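Local coordinates for lipid II:glycine glycyltransferase (Staphylococcus aureus, PDB 6SNR), which probably catalyses the addition of the first glycine of the pentaglycine cross-bridge to the lysine of lipid II, with glycyl-tRNA as donor, at residues A[165-168]-A[169-173]; A[152-155]-A[156-160]. All coordinates share one frame; numbering follows the deposited sequence.

Contact 1: residues A[165-168]-A[169-173]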
loop_
_atom_site.group_PDB
_atom_site.type_symbol
_atom_site.label_atom_id
_atom_site.label_comp_id
_atom_site.label_asym_id
_atom_site.label_seq_id
_atom_site.Cartn_x
_atom_site.Cartn_y
_atom_site.Cartn_z
ATOM N N ARG A 165 16.148 13.335 0.660
ATOM C CA ARG A 165 16.248 14.615 1.355
ATOM C C ARG A 165 15.192 15.661 1.017
ATOM O O ARG A 165 14.596 16.214 1.934
ATOM C CB ARG A 165 17.658 15.166 1.110
ATOM C CG ARG A 165 17.996 16.402 1.926
ATOM C CD ARG A 165 19.468 16.725 1.754
ATOM N NE ARG A 165 19.864 17.804 2.677
ATOM C CZ ARG A 165 20.903 18.606 2.468
ATOM N NH1 ARG A 165 21.663 18.481 1.382
ATOM N NH2 ARG A 165 21.156 19.569 3.386
ATOM N N ARG A 166 14.938 15.907 -0.273
ATOM C CA ARG A 166 13.884 16.833 -0.716
ATOM C C ARG A 166 12.519 16.368 -0.190
ATOM O O ARG A 166 11.713 17.158 0.322
ATOM C CB ARG A 166 13.865 17.013 -2.227
ATOM C CG ARG A 166 15.079 17.716 -2.861
ATOM C CD ARG A 166 14.684 18.275 -4.228
ATOM N NE ARG A 166 15.699 19.149 -4.826
ATOM C CZ ARG A 166 15.453 20.156 -5.672
ATOM N NH1 ARG A 166 14.215 20.469 -6.046
ATOM N NH2 ARG A 166 16.464 20.872 -6.147
ATOM N N ASN A 167 12.268 15.070 -0.257
ATOM C CA ASN A 167 10.974 14.573 0.242
ATOM C C ASN A 167 10.805 14.731 1.749
ATOM O O ASN A 167 9.699 14.997 2.236
ATOM C CB ASN A 167 10.814 13.078 -0.140
ATOM C CG ASN A 167 9.414 12.592 0.047
ATOM O OD1 ASN A 167 8.467 13.275 -0.312
ATOM N ND2 ASN A 167 9.274 11.383 0.602
ATOM N N ARG A 168 11.883 14.587 2.526
ATOM C CA ARG A 168 11.803 14.834 3.961
ATOM C C ARG A 168 11.314 16.251 4.210
ATOM O O ARG A 168 10.490 16.496 5.112
ATOM C CB ARG A 168 13.159 14.671 4.675
ATOM C CG ARG A 168 13.756 13.289 4.593
ATOM C CD ARG A 168 14.816 13.064 5.634
ATOM N NE ARG A 168 16.043 13.845 5.403
ATOM C CZ ARG A 168 17.099 13.494 4.669
ATOM N NH1 ARG A 168 17.189 12.310 4.033
ATOM N NH2 ARG A 168 18.153 14.343 4.605
ATOM N N SER A 169 11.849 17.191 3.426
ATOM C CA SER A 169 11.463 18.575 3.610
ATOM C C SER A 169 9.965 18.774 3.302
ATOM O O SER A 169 9.266 19.502 4.018
ATOM C CB SER A 169 12.320 19.518 2.762
ATOM O OG SER A 169 11.686 20.781 2.696
ATOM N N LYS A 170 9.472 18.073 2.282
ATOM C CA LYS A 170 8.069 18.192 1.879
ATOM C C LYS A 170 7.156 17.563 2.928
ATOM O O LYS A 170 6.078 18.073 3.203
ATOM C CB LYS A 170 7.784 17.522 0.529
ATOM C CG LYS A 170 8.450 18.123 -0.701
ATOM C CD LYS A 170 7.713 19.287 -1.350
ATOM C CE LYS A 170 8.156 19.425 -2.814
ATOM N NZ LYS A 170 7.944 20.773 -3.408
ATOM N N VAL A 171 7.576 16.434 3.515
ATOM C CA VAL A 171 6.810 15.813 4.589
ATOM C C VAL A 171 6.693 16.741 5.812
ATOM O O VAL A 171 5.621 16.895 6.372
ATOM C CB VAL A 171 7.364 14.422 4.990
ATOM C CG1 VAL A 171 6.670 13.889 6.230
ATOM C CG2 VAL A 171 7.228 13.442 3.807
ATOM N N ARG A 172 7.813 17.366 6.217
ATOM C CA ARG A 172 7.776 18.270 7.359
ATOM C C ARG A 172 6.823 19.426 7.078
ATOM O O ARG A 172 6.091 19.824 7.961
ATOM C CB ARG A 172 9.183 18.784 7.680
ATOM C CG ARG A 172 10.105 17.701 8.233
ATOM C CD ARG A 172 11.262 18.280 9.061
ATOM N NE ARG A 172 12.225 17.227 9.364
ATOM C CZ ARG A 172 13.186 16.836 8.538
ATOM N NH1 ARG A 172 13.392 17.470 7.402
ATOM N NH2 ARG A 172 14.004 15.843 8.910
ATOM N N LEU A 173 6.817 19.942 5.851
ATOM C CA LEU A 173 5.873 21.005 5.479
ATOM C C LEU A 173 4.447 20.499 5.545
ATOM O O LEU A 173 3.560 21.134 6.078
ATOM C CB LEU A 173 6.158 21.546 4.096
ATOM C CG LEU A 173 7.433 22.382 3.997
ATOM C CD1 LEU A 173 7.673 22.736 2.539
ATOM C CD2 LEU A 173 7.390 23.622 4.890
#
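R168 and R172 are one helical turn apart, and the link between them is mainly backbone: R172 N gives a hydrogen bond to R168 O at 3.0 Å. Three more bonds of the same i to i+4 kind run beside it, from S169 N to R165 O, from K170 N to R166 O and from V171 N to N167 O; the four span 2.9 to 3.3 Å.

Within the helix, the side chains of 169-173 touch the carbonyls of the turn before mainly with their first carbons. V171 lays CG2 against N167 O, 3.3 Å away, and K170 brings CG to 3.6 Å from R166 O. R172 places CG 3.4 Å from R168 O, because chi1 of -69° sets CG anti to its own carbonyl carbon; from there the chain runs extended to NE.

The charged ends do not pair. R168 NE and R172 NH2 are 4.5 Å apart, two like charges that probably repel mildly. The R168 chain bends at chi3 (-69°), its guanidinium lies with one face over R165 CA, 3.5 Å from the plane, and NH1 is hydrogen-bonded to F163 O just ahead of the helix.

On the buried side N167 and V171 both touch W377, and N167 ND2 makes a weak bond to V376 O. E164 accepts from N167 N through OE1. All this is the opening stretch of an amphipathic alpha-helix, 165-177, with R165 and R166 at the surface, R168 and R172 on the flank toward helix 156-162, and N167 and V171 turned into the protein.

Contact 2: residues A[152-155]-A[156-160]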
loop_
_atom_site.group_PDB
_atom_site.type_symbol
_atom_site.label_atom_id
_atom_site.label_comp_id
_atom_site.label_asym_id
_atom_site.label_seq_id
_atom_site.Cartn_x
_atom_site.Cartn_y
_atom_site.Cartn_z
ATOM N N ILE A 152 9.457 -0.085 8.078
ATOM C CA ILE A 152 8.715 0.791 8.998
ATOM C C ILE A 152 8.797 0.410 10.490
ATOM O O ILE A 152 8.043 0.940 11.318
ATOM C CB ILE A 152 7.239 0.955 8.586
ATOM C CG1 ILE A 152 6.550 -0.409 8.361
ATOM C CG2 ILE A 152 7.153 1.768 7.302
ATOM C CD1 ILE A 152 5.048 -0.306 8.463
ATOM N N ASP A 153 9.690 -0.512 10.811
ATOM C CA ASP A 153 9.924 -0.892 12.203
ATOM C C ASP A 153 10.957 0.064 12.782
ATOM O O ASP A 153 12.076 -0.305 13.176
ATOM C CB ASP A 153 10.375 -2.355 12.335
ATOM C CG ASP A 153 11.617 -2.678 11.560
ATOM O OD1 ASP A 153 11.912 -2.081 10.487
ATOM O OD2 ASP A 153 12.325 -3.601 12.032
ATOM N N LYS A 154 10.531 1.316 12.797
ATOM C CA LYS A 154 11.379 2.474 13.119
ATOM C C LYS A 154 10.560 3.469 13.885
ATOM O O LYS A 154 9.348 3.521 13.746
ATOM C CB LYS A 154 11.831 3.125 11.802
ATOM C CG LYS A 154 12.876 2.323 11.099
ATOM C CD LYS A 154 13.329 2.989 9.830
ATOM C CE LYS A 154 14.501 2.244 9.291
ATOM N NZ LYS A 154 14.867 2.737 7.958
ATOM N N ASN A 155 11.227 4.305 14.694
ATOM C CA ASN A 155 10.534 5.435 15.299
ATOM C C ASN A 155 10.235 6.530 14.274
ATOM O O ASN A 155 10.714 6.480 13.133
ATOM C CB ASN A 155 11.240 5.973 16.573
ATOM C CG ASN A 155 12.567 6.664 16.297
ATOM O OD1 ASN A 155 12.748 7.343 15.296
ATOM N ND2 ASN A 155 13.528 6.482 17.223
ATOM N N ASP A 156 9.403 7.483 14.666
ATOM C CA ASP A 156 8.994 8.564 13.743
ATOM C C ASP A 156 10.184 9.274 13.116
ATOM O O ASP A 156 10.206 9.541 11.910
ATOM C CB ASP A 156 8.090 9.577 14.431
ATOM C CG ASP A 156 6.740 9.036 14.788
ATOM O OD1 ASP A 156 6.422 7.860 14.460
ATOM O OD2 ASP A 156 5.967 9.780 15.435
ATOM N N ASP A 157 11.183 9.636 13.933
ATOM C CA ASP A 157 12.353 10.336 13.389
ATOM C C ASP A 157 13.174 9.464 12.468
ATOM O O ASP A 157 13.556 9.894 11.416
ATOM C CB ASP A 157 13.260 10.870 14.541
ATOM C CG ASP A 157 14.209 11.972 14.080
ATOM O OD1 ASP A 157 13.696 13.064 13.709
ATOM O OD2 ASP A 157 15.453 11.768 14.065
ATOM N N GLU A 158 13.434 8.207 12.833
ATOM C CA GLU A 158 14.189 7.302 11.972
ATOM C C GLU A 158 13.464 7.059 10.631
ATOM O O GLU A 158 14.086 6.943 9.591
ATOM C CB GLU A 158 14.356 5.938 12.640
ATOM C CG GLU A 158 15.213 5.850 13.899
ATOM C CD GLU A 158 15.176 4.419 14.482
ATOM O OE1 GLU A 158 16.223 3.722 14.397
ATOM O OE2 GLU A 158 14.101 3.950 14.976
ATOM N N LEU A 159 12.148 6.971 10.713
ATOM C CA LEU A 159 11.326 6.722 9.514
ATOM C C LEU A 159 11.435 7.903 8.542
ATOM O O LEU A 159 11.778 7.738 7.367
ATOM C CB LEU A 159 9.883 6.462 9.908
ATOM C CG LEU A 159 8.885 6.212 8.772
ATOM C CD1 LEU A 159 9.309 5.032 7.886
ATOM C CD2 LEU A 159 7.489 6.013 9.362
ATOM N N LEU A 160 11.177 9.101 9.084
ATOM C CA LEU A 160 11.335 10.330 8.305
ATOM C C LEU A 160 12.759 10.462 7.732
ATOM O O LEU A 160 12.941 10.798 6.586
ATOM C CB LEU A 160 10.930 11.549 9.171
ATOM C CG LEU A 160 10.976 12.899 8.459
ATOM C CD1 LEU A 160 10.098 12.976 7.238
ATOM C CD2 LEU A 160 10.591 13.959 9.460
#
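The chain arrives extended at K154, after an inverse gamma turn centred on D153, and enters the helix at N155, whose O takes the first i to i+4 bond from L159 N at 2.9 Å.

N155 is the N-cap and, with E158, forms a capping box. Its OD1 receives E158 N at 2.7 Å, an almost straight bond (173° at the hydrogen). A chi1 of 69° makes this possible by holding CG between the backbone N and the carbonyl carbon, so that the amide folds back over the first turn. In return E158 OE2 accepts from N155 N at 2.9 Å, through its anti side and somewhat out of the carboxylate plane. The two side chains cross at about a right angle, amide and carboxylate planes 51° apart, and E158 CG rests 3.2 Å from N155 OD1. A carboxylate this near the helix N-terminus would probably also interact favourably with the helix dipole. K154 packs CB against E158 CB at 3.9 Å.

On the inner side I152 CG2 meets L159 CD1 at 4.0 Å, the two chains side by side and pointing the same way.

Helix 332-347 covers that side: A344 touches I152, and Y338 and M341 touch L159. Its R345 forms a salt bridge with D156 OD1 and bonds K154 O, so that one arginine bridges the loop after strand 146-151 and the first turn of helix 156-162.

Overall arrangement
Contact 2 closes five residues before contact 1 opens, and their centres lie 14 Å apart. Helices 156-162 and 165-177 follow each other in the chain, and L160 is where the two contacts meet: its O is 3.1 Å from R168 CD, its CD1 3.7 Å from V171 CG1, and its CD2 3.7 Å from R172 NE. Helix 332-347 serves both: Y338 also reaches V171 of contact 1, and its OH bonds D156 O. Together, 152-160 and 165-173 carry the chain from strand 146-151 of a seven-stranded mixed sheet through two consecutive helices packed against that shared helix.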